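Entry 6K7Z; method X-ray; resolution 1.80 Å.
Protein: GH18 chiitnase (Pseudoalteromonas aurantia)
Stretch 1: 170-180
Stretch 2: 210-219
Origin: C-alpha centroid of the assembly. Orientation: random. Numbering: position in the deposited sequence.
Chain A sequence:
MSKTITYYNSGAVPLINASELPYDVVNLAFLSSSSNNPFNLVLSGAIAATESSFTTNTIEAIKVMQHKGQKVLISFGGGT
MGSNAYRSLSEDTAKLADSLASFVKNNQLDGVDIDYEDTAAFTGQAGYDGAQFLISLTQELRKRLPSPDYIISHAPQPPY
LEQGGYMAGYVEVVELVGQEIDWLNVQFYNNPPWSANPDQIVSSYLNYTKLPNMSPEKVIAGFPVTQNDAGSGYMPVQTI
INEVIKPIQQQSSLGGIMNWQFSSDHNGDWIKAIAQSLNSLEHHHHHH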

# COMPACT_ATOMS: atom_id res chain seq x y z
N TYR A 170 9.77 9.10 -4.73
CA TYR A 170 8.35 9.30 -4.98
C TYR A 170 7.97 10.75 -5.19
O TYR A 170 6.86 11.01 -5.68
CB TYR A 170 7.52 8.71 -3.83
CG TYR A 170 7.07 7.32 -4.14
CD1 TYR A 170 7.93 6.24 -3.98
CD2 TYR A 170 5.79 7.07 -4.62
CE1 TYR A 170 7.51 4.96 -4.26
CE2 TYR A 170 5.37 5.77 -4.93
CZ TYR A 170 6.24 4.73 -4.74
OH TYR A 170 5.87 3.44 -5.03
N VAL A 171 8.83 11.70 -4.82
CA VAL A 171 8.60 13.09 -5.24
C VAL A 171 8.54 13.16 -6.76
O VAL A 171 7.60 13.71 -7.34
CB VAL A 171 9.70 14.01 -4.68
CG1 VAL A 171 9.60 15.41 -5.30
CG2 VAL A 171 9.59 14.11 -3.17
N GLU A 172 9.54 12.58 -7.42
CA GLU A 172 9.52 12.50 -8.87
C GLU A 172 8.29 11.74 -9.36
O GLU A 172 7.63 12.15 -10.31
CB GLU A 172 10.80 11.84 -9.39
CG GLU A 172 10.90 11.78 -10.91
CD GLU A 172 12.20 11.14 -11.42
OE1 GLU A 172 13.21 11.16 -10.69
OE2 GLU A 172 12.20 10.63 -12.56
N VAL A 173 7.96 10.63 -8.69
CA VAL A 173 6.81 9.84 -9.12
C VAL A 173 5.54 10.69 -9.11
O VAL A 173 4.83 10.79 -10.12
CB VAL A 173 6.65 8.58 -8.25
CG1 VAL A 173 5.35 7.87 -8.57
CG2 VAL A 173 7.83 7.63 -8.47
N VAL A 174 5.23 11.32 -7.97
CA VAL A 174 3.95 12.03 -7.91
C VAL A 174 3.96 13.24 -8.83
O VAL A 174 2.92 13.61 -9.39
CB VAL A 174 3.57 12.43 -6.47
CG1 VAL A 174 3.40 11.20 -5.58
CG2 VAL A 174 4.58 13.41 -5.87
N GLU A 175 5.13 13.85 -9.04
CA GLU A 175 5.20 14.99 -9.95
C GLU A 175 4.86 14.61 -11.38
O GLU A 175 4.26 15.41 -12.10
CB GLU A 175 6.59 15.61 -9.88
CG GLU A 175 6.73 16.52 -8.68
CD GLU A 175 8.15 16.91 -8.40
OE1 GLU A 175 9.08 16.30 -8.97
OE2 GLU A 175 8.34 17.82 -7.58
N LEU A 176 5.22 13.40 -11.81
CA LEU A 176 4.98 12.98 -13.19
C LEU A 176 3.66 12.24 -13.39
O LEU A 176 3.03 12.42 -14.44
CB LEU A 176 6.13 12.10 -13.68
CG LEU A 176 7.30 12.84 -14.36
CD1 LEU A 176 6.79 13.60 -15.58
CD2 LEU A 176 8.01 13.78 -13.40
N VAL A 177 3.22 11.41 -12.44
CA VAL A 177 2.04 10.57 -12.65
C VAL A 177 1.11 10.56 -11.45
O VAL A 177 0.21 9.72 -11.37
CB VAL A 177 2.43 9.12 -13.01
CG1 VAL A 177 3.26 9.07 -14.30
CG2 VAL A 177 3.16 8.45 -11.82
N GLY A 178 1.29 11.50 -10.51
CA GLY A 178 0.42 11.54 -9.35
C GLY A 178 -1.06 11.59 -9.70
O GLY A 178 -1.89 11.04 -8.98
N GLN A 179 -1.40 12.24 -10.82
CA GLN A 179 -2.79 12.32 -11.23
C GLN A 179 -3.38 10.96 -11.58
O GLN A 179 -4.61 10.82 -11.61
CB GLN A 179 -2.92 13.28 -12.42
CG GLN A 179 -2.30 12.77 -13.73
CD GLN A 179 -0.77 12.87 -13.78
OE1 GLN A 179 -0.12 13.41 -12.88
NE2 GLN A 179 -0.20 12.34 -14.86
N GLU A 180 -2.54 9.95 -11.82
CA GLU A 180 -3.01 8.62 -12.17
C GLU A 180 -3.03 7.66 -10.99
O GLU A 180 -3.44 6.50 -11.15
CB GLU A 180 -2.13 8.05 -13.28
CG GLU A 180 -2.20 8.88 -14.56
CD GLU A 180 -1.38 8.30 -15.68
OE1 GLU A 180 -0.93 7.14 -15.58
OE2 GLU A 180 -1.18 9.02 -16.69
N LYS A 210 0.80 18.34 0.15
CA LYS A 210 1.05 19.55 -0.64
C LYS A 210 2.03 19.32 -1.77
O LYS A 210 2.39 20.29 -2.46
CB LYS A 210 1.55 20.66 0.28
CG LYS A 210 0.54 21.06 1.34
CD LYS A 210 1.08 22.17 2.24
CE LYS A 210 0.12 22.47 3.37
NZ LYS A 210 0.71 23.44 4.35
N LEU A 211 2.48 18.09 -1.98
CA LEU A 211 3.30 17.78 -3.15
C LEU A 211 2.47 17.96 -4.42
O LEU A 211 1.24 17.88 -4.38
CB LEU A 211 3.86 16.36 -3.06
CG LEU A 211 5.00 16.14 -2.05
CD1 LEU A 211 5.24 14.67 -1.80
CD2 LEU A 211 6.29 16.82 -2.51
N PRO A 212 3.11 18.22 -5.55
CA PRO A 212 2.36 18.34 -6.81
C PRO A 212 1.51 17.10 -7.07
O PRO A 212 1.97 15.97 -6.93
CB PRO A 212 3.47 18.51 -7.86
CG PRO A 212 4.59 19.21 -7.10
CD PRO A 212 4.53 18.61 -5.70
N ASN A 213 0.25 17.33 -7.44
CA ASN A 213 -0.79 16.34 -7.73
C ASN A 213 -1.29 15.63 -6.49
O ASN A 213 -2.24 14.84 -6.60
CB ASN A 213 -0.33 15.29 -8.75
CG ASN A 213 0.04 15.91 -10.07
OD1 ASN A 213 -0.71 16.71 -10.62
ND2 ASN A 213 1.23 15.59 -10.57
N MET A 214 -0.73 15.89 -5.32
CA MET A 214 -1.20 15.24 -4.11
C MET A 214 -2.23 16.11 -3.39
O MET A 214 -2.46 17.27 -3.74
CB MET A 214 -0.03 14.90 -3.20
CG MET A 214 0.85 13.77 -3.74
SD MET A 214 -0.01 12.18 -3.75
CE MET A 214 -0.40 11.99 -5.49
N SER A 215 -2.85 15.51 -2.38
CA SER A 215 -3.85 16.18 -1.55
C SER A 215 -4.09 15.32 -0.32
O SER A 215 -3.62 14.17 -0.28
CB SER A 215 -5.15 16.36 -2.34
OG SER A 215 -5.73 15.10 -2.60
N PRO A 216 -4.82 15.80 0.68
CA PRO A 216 -5.20 14.91 1.79
C PRO A 216 -5.85 13.63 1.32
O PRO A 216 -5.49 12.54 1.80
CB PRO A 216 -6.17 15.77 2.60
CG PRO A 216 -5.70 17.17 2.34
CD PRO A 216 -5.27 17.18 0.91
N GLU A 217 -6.77 13.73 0.36
CA GLU A 217 -7.50 12.55 -0.10
C GLU A 217 -6.56 11.47 -0.60
O GLU A 217 -6.85 10.28 -0.45
CB GLU A 217 -8.49 12.95 -1.19
CG GLU A 217 -9.29 11.81 -1.81
CD GLU A 217 -10.50 11.39 -0.98
OE1 GLU A 217 -11.33 10.64 -1.52
OE2 GLU A 217 -10.62 11.81 0.20
N LYS A 218 -5.42 11.86 -1.17
CA LYS A 218 -4.50 10.92 -1.80
C LYS A 218 -3.38 10.45 -0.89
O LYS A 218 -2.49 9.73 -1.34
CB LYS A 218 -3.92 11.54 -3.07
CG LYS A 218 -4.96 11.61 -4.20
CD LYS A 218 -4.35 11.48 -5.58
CE LYS A 218 -5.43 11.47 -6.64
NZ LYS A 218 -4.85 11.45 -8.02
N VAL A 219 -3.38 10.83 0.39
CA VAL A 219 -2.32 10.42 1.30
C VAL A 219 -2.97 9.74 2.51
O VAL A 219 -3.76 10.37 3.23
CB VAL A 219 -1.44 11.59 1.73
CG1 VAL A 219 -0.25 11.07 2.56
CG2 VAL A 219 -0.94 12.38 0.50

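What holds the apolar centre of this contact together? Val-174 is central: it takes part in two of the three apolar side-chain contacts, its CA-to-CB bond points toward the second stretch, and its two methyl groups meet different partners. CG2 lies 4.1 Å from Leu-211 CB, while CG1 lies 3.9 Å from Met-214 CE. One turn earlier on the helix, Val-171 adds a looser touch, with its CG2 4.3 Å from Leu-211 CD2. Met-214 reaches the contact less directly. Its CA-to-CB bond points sideways, but with chi1 and chi2 both m the chain bends so that its end comes nearer to the helix.

How does a segment without regular helix or strand present these side chains? Leu-211 to Met-214 form a type II beta turn, closed by the backbone hydrogen bond from Met-214 N to Leu-211 O at 3.0 Å. Within it, the CA-to-CB bonds of Leu-211, Pro-212 and Asn-213 all point toward the first stretch. At its flank the Pro-212 ring rests on the aliphatic part of Glu-175, CG to CG at 3.8 Å.

Why can the turn come so close at Gly-178? The CA atoms of Gly-178 and Asn-213 are 5.2 Å apart, and Gly-178 CA lies 3.9 Å from Asn-213 CB. Glycine leaves this space open: an ideal CB here would point toward the turn and sit 2.8 Å from Asn-213 CB, a clash, and 2.5 Å from Val-174 O within its own stretch.

What does Asn-213 gain from this closeness? Its ND2 donates a hydrogen bond to Val-174 O at 2.9 Å, nearly straight with an angle of 174° at the hydrogen. That same carbonyl oxygen accepts the helical hydrogen bond from Gly-178 N, also 2.9 Å from Val-174 O, so one acceptor serves both the helix and the turn. Nearby, Gln-179 OE1 stands 3.5 Å from Asn-213 ND2, but the angle is too poor for a hydrogen bond; the Gln-179 side chain instead turns back on its own stretch, NE2 donating to Leu-176 O at 3.3 Å.

Where does the polar edge finish? The CA-to-CB bond of Lys-218 points toward the first stretch, and the chain, with chi3 and chi4 both t, brings NZ to 3.1 Å from Gly-178 O, to which it donates a hydrogen bond. Met-214 CE also approaches Gly-178 O, at 3.9 Å, so the apolar and polar parts of the contact adjoin at this carbonyl.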